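Local structure of putative hexulose 6 phosphate synthase (Salmonella typhimurium, 3F4W) at residues A6-T11 / G32-I37; F18-V23 / E49-K54; G166-Q171 / V184-A189. The protein is of unproven function but is a putative synthase of the orotidine 5'-phosphate decarboxylase/HUMPS family, built as a TIM barrel. All blocks are in the same frame, centred on the assembly; numbering follows the deposited sequence.

Contact 1. Residues A6-T11 / G32-I37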
loop_
_atom_site.group_PDB
_atom_site.type_symbol
_atom_site.label_atom_id
_atom_site.label_comp_id
_atom_site.label_asym_id
_atom_site.label_seq_id
_atom_site.Cartn_x
_atom_site.Cartn_y
_atom_site.Cartn_z
ATOM N N ALA A 6 10.848 9.065 -9.206
ATOM C CA ALA A 6 10.015 7.880 -9.005
ATOM C C ALA A 6 10.227 6.820 -10.089
ATOM O O ALA A 6 9.947 7.053 -11.264
ATOM C CB ALA A 6 8.537 8.271 -8.924
ATOM N N LEU A 7 10.729 5.657 -9.683
ATOM C CA LEU A 7 10.810 4.502 -10.568
ATOM C C LEU A 7 9.613 3.589 -10.309
ATOM O O LEU A 7 9.628 2.777 -9.385
ATOM C CB LEU A 7 12.115 3.737 -10.345
ATOM C CG LEU A 7 13.412 4.540 -10.477
ATOM C CD1 LEU A 7 14.609 3.657 -10.185
ATOM C CD2 LEU A 7 13.527 5.156 -11.862
ATOM N N ASP A 8 8.574 3.725 -11.124
ATOM C CA ASP A 8 7.317 3.030 -10.859
ATOM C C ASP A 8 7.154 1.710 -11.616
ATOM O O ASP A 8 6.946 0.660 -11.007
ATOM C CB ASP A 8 6.127 3.953 -11.140
ATOM C CG ASP A 8 5.915 4.989 -10.042
ATOM O OD1 ASP A 8 6.442 4.796 -8.924
ATOM O OD2 ASP A 8 5.216 5.996 -10.295
ATOM N N GLU A 9 7.252 1.762 -12.941
ATOM C CA GLU A 9 6.866 0.624 -13.768
ATOM C C GLU A 9 8.036 -0.154 -14.369
ATOM O O GLU A 9 7.837 -1.018 -15.225
ATOM C CB GLU A 9 5.906 1.089 -14.865
ATOM C CG GLU A 9 4.704 1.851 -14.318
ATOM C CD GLU A 9 3.696 2.219 -15.390
ATOM O OE1 GLU A 9 3.891 1.815 -16.556
ATOM O OE2 GLU A 9 2.709 2.914 -15.066
ATOM N N LEU A 10 9.249 0.141 -13.914
ATOM C CA LEU A 10 10.431 -0.542 -14.428
ATOM C C LEU A 10 10.708 -1.818 -13.647
ATOM O O LEU A 10 10.349 -1.930 -12.476
ATOM C CB LEU A 10 11.659 0.371 -14.351
ATOM C CG LEU A 10 11.688 1.633 -15.213
ATOM C CD1 LEU A 10 13.024 2.346 -15.053
ATOM C CD2 LEU A 10 11.436 1.284 -16.672
ATOM N N THR A 11 11.351 -2.779 -14.302
ATOM C CA THR A 11 11.874 -3.947 -13.610
ATOM C C THR A 11 13.222 -3.561 -13.019
ATOM O O THR A 11 13.789 -2.535 -13.392
ATOM C CB THR A 11 12.082 -5.119 -14.573
ATOM O OG1 THR A 11 13.133 -4.797 -15.492
ATOM C CG2 THR A 11 10.805 -5.403 -15.349
ATOM N N GLY A 32 9.350 2.941 -6.631
ATOM C CA GLY A 32 7.901 3.072 -6.671
ATOM C C GLY A 32 7.158 1.854 -6.154
ATOM O O GLY A 32 7.725 0.767 -6.050
ATOM N N THR A 33 5.879 2.029 -5.839
ATOM C CA THR A 33 5.103 0.958 -5.216
ATOM C C THR A 33 5.000 -0.316 -6.059
ATOM O O THR A 33 5.228 -1.409 -5.551
ATOM C CB THR A 33 3.693 1.432 -4.824
ATOM O OG1 THR A 33 3.796 2.662 -4.101
ATOM C CG2 THR A 33 3.008 0.389 -3.953
ATOM N N PRO A 34 4.641 -0.185 -7.346
ATOM C CA PRO A 34 4.557 -1.375 -8.201
ATOM C C PRO A 34 5.924 -2.037 -8.359
ATOM O O PRO A 34 6.020 -3.254 -8.525
ATOM C CB PRO A 34 4.091 -0.808 -9.544
ATOM C CG PRO A 34 3.420 0.476 -9.207
ATOM C CD PRO A 34 4.174 1.028 -8.039
ATOM N N PHE A 35 6.971 -1.225 -8.297
ATOM C CA PHE A 35 8.344 -1.706 -8.404
ATOM C C PHE A 35 8.669 -2.548 -7.170
ATOM O O PHE A 35 9.146 -3.681 -7.285
ATOM C CB PHE A 35 9.291 -0.504 -8.553
ATOM C CG PHE A 35 10.725 -0.862 -8.832
ATOM C CD1 PHE A 35 11.101 -2.165 -9.109
ATOM C CD2 PHE A 35 11.699 0.128 -8.849
ATOM C CE1 PHE A 35 12.428 -2.479 -9.374
ATOM C CE2 PHE A 35 13.022 -0.177 -9.110
ATOM C CZ PHE A 35 13.389 -1.483 -9.374
ATOM N N LEU A 36 8.387 -1.996 -5.991
ATOM C CA LEU A 36 8.519 -2.735 -4.739
ATOM C C LEU A 36 7.731 -4.040 -4.762
ATOM O O LEU A 36 8.236 -5.090 -4.373
ATOM C CB LEU A 36 8.017 -1.899 -3.565
ATOM C CG LEU A 36 9.019 -1.194 -2.663
ATOM C CD1 LEU A 36 8.270 -0.520 -1.524
ATOM C CD2 LEU A 36 10.040 -2.184 -2.130
ATOM N N ILE A 37 6.476 -3.964 -5.189
ATOM C CA ILE A 37 5.613 -5.139 -5.222
ATOM C C ILE A 37 6.147 -6.176 -6.206
ATOM O O ILE A 37 6.065 -7.384 -5.966
ATOM C CB ILE A 37 4.175 -4.757 -5.609
ATOM C CG1 ILE A 37 3.571 -3.834 -4.546
ATOM C CG2 ILE A 37 3.326 -5.999 -5.805
ATOM C CD1 ILE A 37 3.554 -4.426 -3.154
HETATM O O HOH W 1 4.878 4.680 -6.607
#
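At the C-terminal mouth of a TIM barrel, the end of strand 2-7 and the loop after it meet the N-terminus of helix 33-39, which follows the adjacent parallel strand 28-31. G32, the N-cap residue, comes first: its N donates to L7 O at 2.8 Å, with an N-H...O angle of 141° and the donor 43° out of the carbonyl plane. D8 OD1 lies 3.2 Å from G32 CA, with no CB between them, so the two backbones come close. T33 extends the link through water: its N donates to water 1, which in turn donates to D8 OD1, so one water joins the acid to the helix's first N-H. T33 OG1 is occupied elsewhere, by D59 O and K61 NZ. P34 points its CB toward the loop, 3.5 Å from D8 O, while E69 of the second subunit packs on the same proline. F35 buries the most area. With CG anti to the backbone N (chi1 -173°), its ring swings in beside the strand end, CD2 3.9 Å from L7 CB, and L12 and A15 of helix 12-22 pack on it too. L7 O lies at the ring edge, whereas L10 O sits over one face near the rim, 3.5 Å from F35 CD1.

Contact 2. Residues F18-V23 / E49-K54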
loop_
_atom_site.group_PDB
_atom_site.type_symbol
_atom_site.label_atom_id
_atom_site.label_comp_id
_atom_site.label_asym_id
_atom_site.label_seq_id
_atom_site.Cartn_x
_atom_site.Cartn_y
_atom_site.Cartn_z
ATOM N N PHE A 18 18.652 2.226 -16.444
ATOM C CA PHE A 18 18.097 3.569 -16.600
ATOM C C PHE A 18 18.756 4.595 -15.683
ATOM O O PHE A 18 19.000 5.729 -16.092
ATOM C CB PHE A 18 16.581 3.564 -16.374
ATOM C CG PHE A 18 15.933 4.907 -16.588
ATOM C CD1 PHE A 18 15.570 5.323 -17.859
ATOM C CD2 PHE A 18 15.688 5.752 -15.519
ATOM C CE1 PHE A 18 14.974 6.557 -18.060
ATOM C CE2 PHE A 18 15.094 6.989 -15.709
ATOM C CZ PHE A 18 14.738 7.395 -16.982
ATOM N N MET A 19 19.037 4.202 -14.445
ATOM C CA MET A 19 19.613 5.127 -13.472
ATOM C C MET A 19 20.958 5.698 -13.920
ATOM O O MET A 19 21.283 6.844 -13.613
ATOM C CB MET A 19 19.741 4.472 -12.094
ATOM C CG MET A 19 18.436 4.433 -11.300
ATOM S SD MET A 19 17.560 6.014 -11.245
ATOM C CE MET A 19 18.823 7.122 -10.622
ATOM N N ASP A 20 21.737 4.902 -14.644
ATOM C CA ASP A 20 23.035 5.363 -15.133
ATOM C C ASP A 20 22.896 6.583 -16.042
ATOM O O ASP A 20 23.844 7.346 -16.221
ATOM C CB ASP A 20 23.772 4.239 -15.861
ATOM C CG ASP A 20 24.369 3.225 -14.909
ATOM O OD1 ASP A 20 24.600 2.070 -15.329
ATOM O OD2 ASP A 20 24.601 3.586 -13.736
ATOM N N LYS A 21 21.708 6.766 -16.605
ATOM C CA LYS A 21 21.464 7.869 -17.525
ATOM C C LYS A 21 21.219 9.198 -16.815
ATOM O O LYS A 21 21.446 10.259 -17.389
ATOM C CB LYS A 21 20.261 7.562 -18.421
ATOM C CG LYS A 21 20.447 6.423 -19.405
ATOM C CD LYS A 21 19.234 6.355 -20.325
ATOM C CE LYS A 21 19.478 5.474 -21.537
ATOM N NZ LYS A 21 19.340 4.037 -21.205
ATOM N N VAL A 22 20.744 9.143 -15.572
ATOM C CA VAL A 22 20.228 10.339 -14.911
ATOM C C VAL A 22 20.747 10.569 -13.490
ATOM O O VAL A 22 20.563 11.650 -12.929
ATOM C CB VAL A 22 18.687 10.309 -14.856
ATOM C CG1 VAL A 22 18.104 10.358 -16.257
ATOM C CG2 VAL A 22 18.207 9.062 -14.122
ATOM N N VAL A 23 21.399 9.566 -12.916
ATOM C CA VAL A 23 21.698 9.585 -11.486
ATOM C C VAL A 23 22.436 10.833 -10.991
ATOM O O VAL A 23 22.232 11.262 -9.854
ATOM C CB VAL A 23 22.455 8.317 -11.036
ATOM C CG1 VAL A 23 23.868 8.307 -11.603
ATOM C CG2 VAL A 23 22.478 8.237 -9.513
ATOM N N GLU A 49 23.086 -0.427 -3.081
ATOM C CA GLU A 49 24.413 -1.005 -3.255
ATOM C C GLU A 49 25.154 -0.353 -4.419
ATOM O O GLU A 49 26.347 -0.060 -4.323
ATOM C CB GLU A 49 24.304 -2.514 -3.482
ATOM C CG GLU A 49 25.623 -3.212 -3.769
ATOM C CD GLU A 49 25.474 -4.723 -3.857
ATOM O OE1 GLU A 49 24.567 -5.195 -4.576
ATOM O OE2 GLU A 49 26.264 -5.439 -3.206
ATOM N N LYS A 50 24.445 -0.125 -5.519
ATOM C CA LYS A 50 25.064 0.452 -6.706
ATOM C C LYS A 50 25.325 1.948 -6.539
ATOM O O LYS A 50 26.337 2.463 -7.010
ATOM C CB LYS A 50 24.207 0.196 -7.949
ATOM C CG LYS A 50 24.925 0.503 -9.253
ATOM C CD LYS A 50 24.046 0.254 -10.460
ATOM C CE LYS A 50 24.802 0.551 -11.746
ATOM N NZ LYS A 50 23.902 0.588 -12.931
ATOM N N TYR A 51 24.410 2.640 -5.866
ATOM C CA TYR A 51 24.531 4.081 -5.676
ATOM C C TYR A 51 24.526 4.438 -4.195
ATOM O O TYR A 51 23.557 5.007 -3.697
ATOM C CB TYR A 51 23.389 4.807 -6.393
ATOM C CG TYR A 51 23.207 4.376 -7.832
ATOM C CD1 TYR A 51 23.999 4.907 -8.843
ATOM C CD2 TYR A 51 22.245 3.436 -8.178
ATOM C CE1 TYR A 51 23.834 4.515 -10.157
ATOM C CE2 TYR A 51 22.075 3.037 -9.489
ATOM C CZ TYR A 51 22.871 3.581 -10.473
ATOM O OH TYR A 51 22.699 3.184 -11.779
ATOM N N PRO A 52 25.616 4.102 -3.488
ATOM C CA PRO A 52 25.724 4.256 -2.033
ATOM C C PRO A 52 25.613 5.704 -1.579
ATOM O O PRO A 52 25.194 5.961 -0.452
ATOM C CB PRO A 52 27.132 3.732 -1.727
ATOM C CG PRO A 52 27.502 2.893 -2.897
ATOM C CD PRO A 52 26.839 3.528 -4.072
ATOM N N HIS A 53 25.992 6.637 -2.445
ATOM C CA HIS A 53 25.992 8.051 -2.083
ATOM C C HIS A 53 24.664 8.738 -2.376
ATOM O O HIS A 53 24.495 9.920 -2.080
ATOM C CB HIS A 53 27.135 8.783 -2.785
ATOM C CG HIS A 53 28.487 8.250 -2.436
ATOM N ND1 HIS A 53 29.209 7.442 -3.287
ATOM C CD2 HIS A 53 29.239 8.391 -1.320
ATOM C CE1 HIS A 53 30.354 7.118 -2.714
ATOM N NE2 HIS A 53 30.397 7.680 -1.519
ATOM N N LYS A 54 23.727 7.989 -2.951
ATOM C CA LYS A 54 22.391 8.502 -3.241
ATOM C C LYS A 54 21.407 8.045 -2.170
ATOM O O LYS A 54 21.523 6.936 -1.651
ATOM C CB LYS A 54 21.921 8.002 -4.609
ATOM C CG LYS A 54 22.712 8.559 -5.771
ATOM C CD LYS A 54 22.475 10.048 -5.901
ATOM C CE LYS A 54 23.343 10.645 -6.983
ATOM N NZ LYS A 54 23.083 12.094 -7.123
#
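Two neighbouring outer helices of the TIM barrel, 12-22 and 42-50, are joined here at their C-terminal ends, with the type I beta turn Y51-K54 leading on toward strand 55-62. Y51, the first residue to leave helical backbone angles, carries the contact. Its CB points toward helix 12-22, and a chi1 of -50° sets CG anti to the carbonyl carbon, beside the backbone N. Along the ring, CD1 meets V23 CG2 at 3.7 Å, and CE1 remains near the same valine. CE2 and CZ approach M19 CB on an oblique path, while K50 CG lies over one face, offset toward the rim. At the tip, Y51 OH donates to D20 OD2 at 2.8 Å, and M19 CB lies 3.2 Å from Y51 OH. The hydroxyl meets D20 OD2 60° out of the carboxylate plane, and the carboxylate and ring planes are 68° apart, so the two groups cross rather than lie flat together.

K50 reaches the same acid by a chain extended at every torsion beyond CG. Its NZ forms a salt bridge with D20, 2.9 Å from OD1, with a weak second bond to OD2; M16 O is a further, weak partner. Two donors thus converge on one exposed carboxylate, which would probably favour its charged form. Beyond the tyrosine, K54 bends at chi2 so that its aliphatic part runs across V23, CE lying 3.6 Å from V23 CG2. The ammonium is shared by two backbone carbonyls, V26 O and V23 O; K54 NZ meets V23 O at 3.0 Å, in the carbonyl plane.

Contact 3. Residues G166-Q171 / V184-A189. With MLI (malonate ion), chain C.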
loop_
_atom_site.group_PDB
_atom_site.type_symbol
_atom_site.label_atom_id
_atom_site.label_comp_id
_atom_site.label_asym_id
_atom_site.label_seq_id
_atom_site.Cartn_x
_atom_site.Cartn_y
_atom_site.Cartn_z
ATOM N N GLY A 166 3.050 14.721 -8.745
ATOM C CA GLY A 166 1.828 14.631 -9.520
ATOM C C GLY A 166 2.014 15.001 -10.975
ATOM O O GLY A 166 1.465 15.994 -11.444
ATOM N N GLY A 167 2.802 14.205 -11.689
ATOM C CA GLY A 167 2.997 14.402 -13.114
ATOM C C GLY A 167 3.794 15.643 -13.464
ATOM O O GLY A 167 3.666 16.178 -14.562
ATOM N N ILE A 168 4.617 16.106 -12.530
ATOM C CA ILE A 168 5.451 17.280 -12.765
ATOM C C ILE A 168 6.496 17.001 -13.843
ATOM O O ILE A 168 7.085 15.918 -13.887
ATOM C CB ILE A 168 6.125 17.749 -11.459
ATOM C CG1 ILE A 168 5.052 18.189 -10.454
ATOM C CG2 ILE A 168 7.102 18.893 -11.729
ATOM C CD1 ILE A 168 5.552 18.348 -9.032
ATOM N N SER A 169 6.708 17.976 -14.724
ATOM C CA SER A 169 7.672 17.843 -15.813
ATOM C C SER A 169 8.483 19.125 -15.975
ATOM O O SER A 169 8.284 20.089 -15.239
ATOM C CB SER A 169 6.956 17.520 -17.127
ATOM O OG SER A 169 6.284 18.662 -17.631
ATOM N N SER A 170 9.390 19.140 -16.945
ATOM C CA SER A 170 10.185 20.335 -17.204
ATOM C C SER A 170 9.285 21.498 -17.602
ATOM O O SER A 170 9.635 22.662 -17.404
ATOM C CB SER A 170 11.212 20.075 -18.305
ATOM O OG SER A 170 10.565 19.778 -19.529
ATOM N N GLN A 171 8.124 21.176 -18.165
ATOM C CA GLN A 171 7.184 22.195 -18.626
ATOM C C GLN A 171 6.463 22.903 -17.480
ATOM O O GLN A 171 6.038 24.048 -17.628
ATOM C CB GLN A 171 6.166 21.592 -19.598
ATOM C CG GLN A 171 6.715 21.361 -20.996
ATOM C CD GLN A 171 6.988 22.661 -21.735
ATOM O OE1 GLN A 171 6.065 23.328 -22.204
ATOM N NE2 GLN A 171 8.261 23.022 -21.847
ATOM N N VAL A 184 10.922 18.057 -4.846
ATOM C CA VAL A 184 10.080 17.923 -6.021
ATOM C C VAL A 184 10.236 16.504 -6.560
ATOM O O VAL A 184 11.351 16.048 -6.826
ATOM C CB VAL A 184 10.453 18.952 -7.100
ATOM C CG1 VAL A 184 9.675 18.689 -8.375
ATOM C CG2 VAL A 184 10.191 20.363 -6.589
ATOM N N ILE A 185 9.115 15.799 -6.692
ATOM C CA ILE A 185 9.111 14.410 -7.138
ATOM C C ILE A 185 8.685 14.320 -8.602
ATOM O O ILE A 185 7.662 14.880 -8.996
ATOM C CB ILE A 185 8.161 13.545 -6.269
ATOM C CG1 ILE A 185 8.595 13.579 -4.800
ATOM C CG2 ILE A 185 8.118 12.117 -6.781
ATOM C CD1 ILE A 185 7.492 13.224 -3.813
ATOM N N VAL A 186 9.479 13.622 -9.405
ATOM C CA VAL A 186 9.188 13.454 -10.822
ATOM C C VAL A 186 9.357 11.991 -11.194
ATOM O O VAL A 186 10.271 11.320 -10.713
ATOM C CB VAL A 186 10.111 14.329 -11.702
ATOM C CG1 VAL A 186 9.935 13.987 -13.174
ATOM C CG2 VAL A 186 9.827 15.803 -11.463
ATOM N N GLY A 187 8.462 11.491 -12.037
ATOM C CA GLY A 187 8.530 10.110 -12.467
ATOM C C GLY A 187 8.431 10.014 -13.974
ATOM O O GLY A 187 9.444 10.046 -14.674
ATOM N N SER A 188 7.198 9.929 -14.462
ATOM C CA SER A 188 6.912 9.703 -15.876
ATOM C C SER A 188 7.604 10.678 -16.829
ATOM O O SER A 188 8.065 10.284 -17.899
ATOM C CB SER A 188 5.399 9.726 -16.117
ATOM O OG SER A 188 5.097 9.493 -17.481
ATOM N N ALA A 189 7.661 11.951 -16.454
ATOM C CA ALA A 189 8.276 12.962 -17.313
ATOM C C ALA A 189 9.693 12.554 -17.697
ATOM O O ALA A 189 10.156 12.839 -18.803
ATOM C CB ALA A 189 8.275 14.322 -16.629
HETATM C C1 MLI C . 5.236 10.737 -10.022
HETATM C C2 MLI C . 3.836 10.886 -9.494
HETATM C C3 MLI C . 5.176 10.962 -11.512
HETATM O O6 MLI C . 3.290 9.968 -8.905
HETATM O O7 MLI C . 3.171 11.828 -9.888
HETATM O O8 MLI C . 5.447 12.074 -11.952
HETATM O O9 MLI C . 5.143 10.002 -12.268
HETATM O O HOH W 2 5.529 14.520 -10.251
HETATM O O HOH W 3 6.139 13.215 -14.181
#
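In this TIM barrel the loop after strand 161-165 meets the end of strand 183-186 and the start of helix 188-191, bringing backbone N-H groups together around a malonate ion, consistent with the phosphate-binding loops after the seventh and eighth strands known in many TIM barrels. The ion probably came from the crystallisation liquor. From these two segments it is held by main-chain N-H groups: G167 N donates to MLI O7 at 3.0 Å, and S188 N to MLI O9 at 3.0 Å with a nearly straight N-H...O angle of 167°. G187 N adds a weak bond to MLI O8, and with no CB on G187, MLI O9 can come close. The side chains of H134 and Q140 add bonds from elsewhere in the barrel.

No direct hydrogen bond joins the two segments; waters do so instead. Water 2 accepts from G166 N and I168 N and donates to I185 O and MLI O8. Water 3 donates to I168 O and MLI O8 and accepts from A189 N, 3.0 Å away.

Apolar contact centres on I168, whose CB points toward the strand. I168 CD1 reaches V184 CG1 at 4.2 Å, and its CG2 branch, anti to the backbone N, meets V186 CG2 at 4.1 Å; the side chains cross at about a right angle. A tight pair, S169 CB to A189 CB at 3.5 Å, packs the loop on the first turn of helix 188-191. S169 OG accepts from Q171 N in an ST turn.

Around this, V173 and Y176 of helix 173-177 pack on I168, E199 of helix 196-209 covers S169 and A189, and strand 2-7 pairs with V184 and V186, completing the barrel.

Overall arrangement
All three contacts are partly buried in one barrel: two lie at the strand ends, one farther out. Contacts 1 and 3 are each about 12 Å, centre to centre, from the middle of the chain and share the sheet, where a probable hydrogen bond links A6 N to V186 O. Contact 2 is at about 17 Å, on the outer helices, yet touches contact 1 through L7 CD1 and M19 SD. Chemistry follows place: backbone and water-mediated bonds dominate the polar links at the strand ends, where contact 3 also holds an anion, whereas a salt bridge, a tyrosine hydroxyl and a lysine bound to backbone carbonyl join the helix ends in contact 2, with V23 and M19 against the ring.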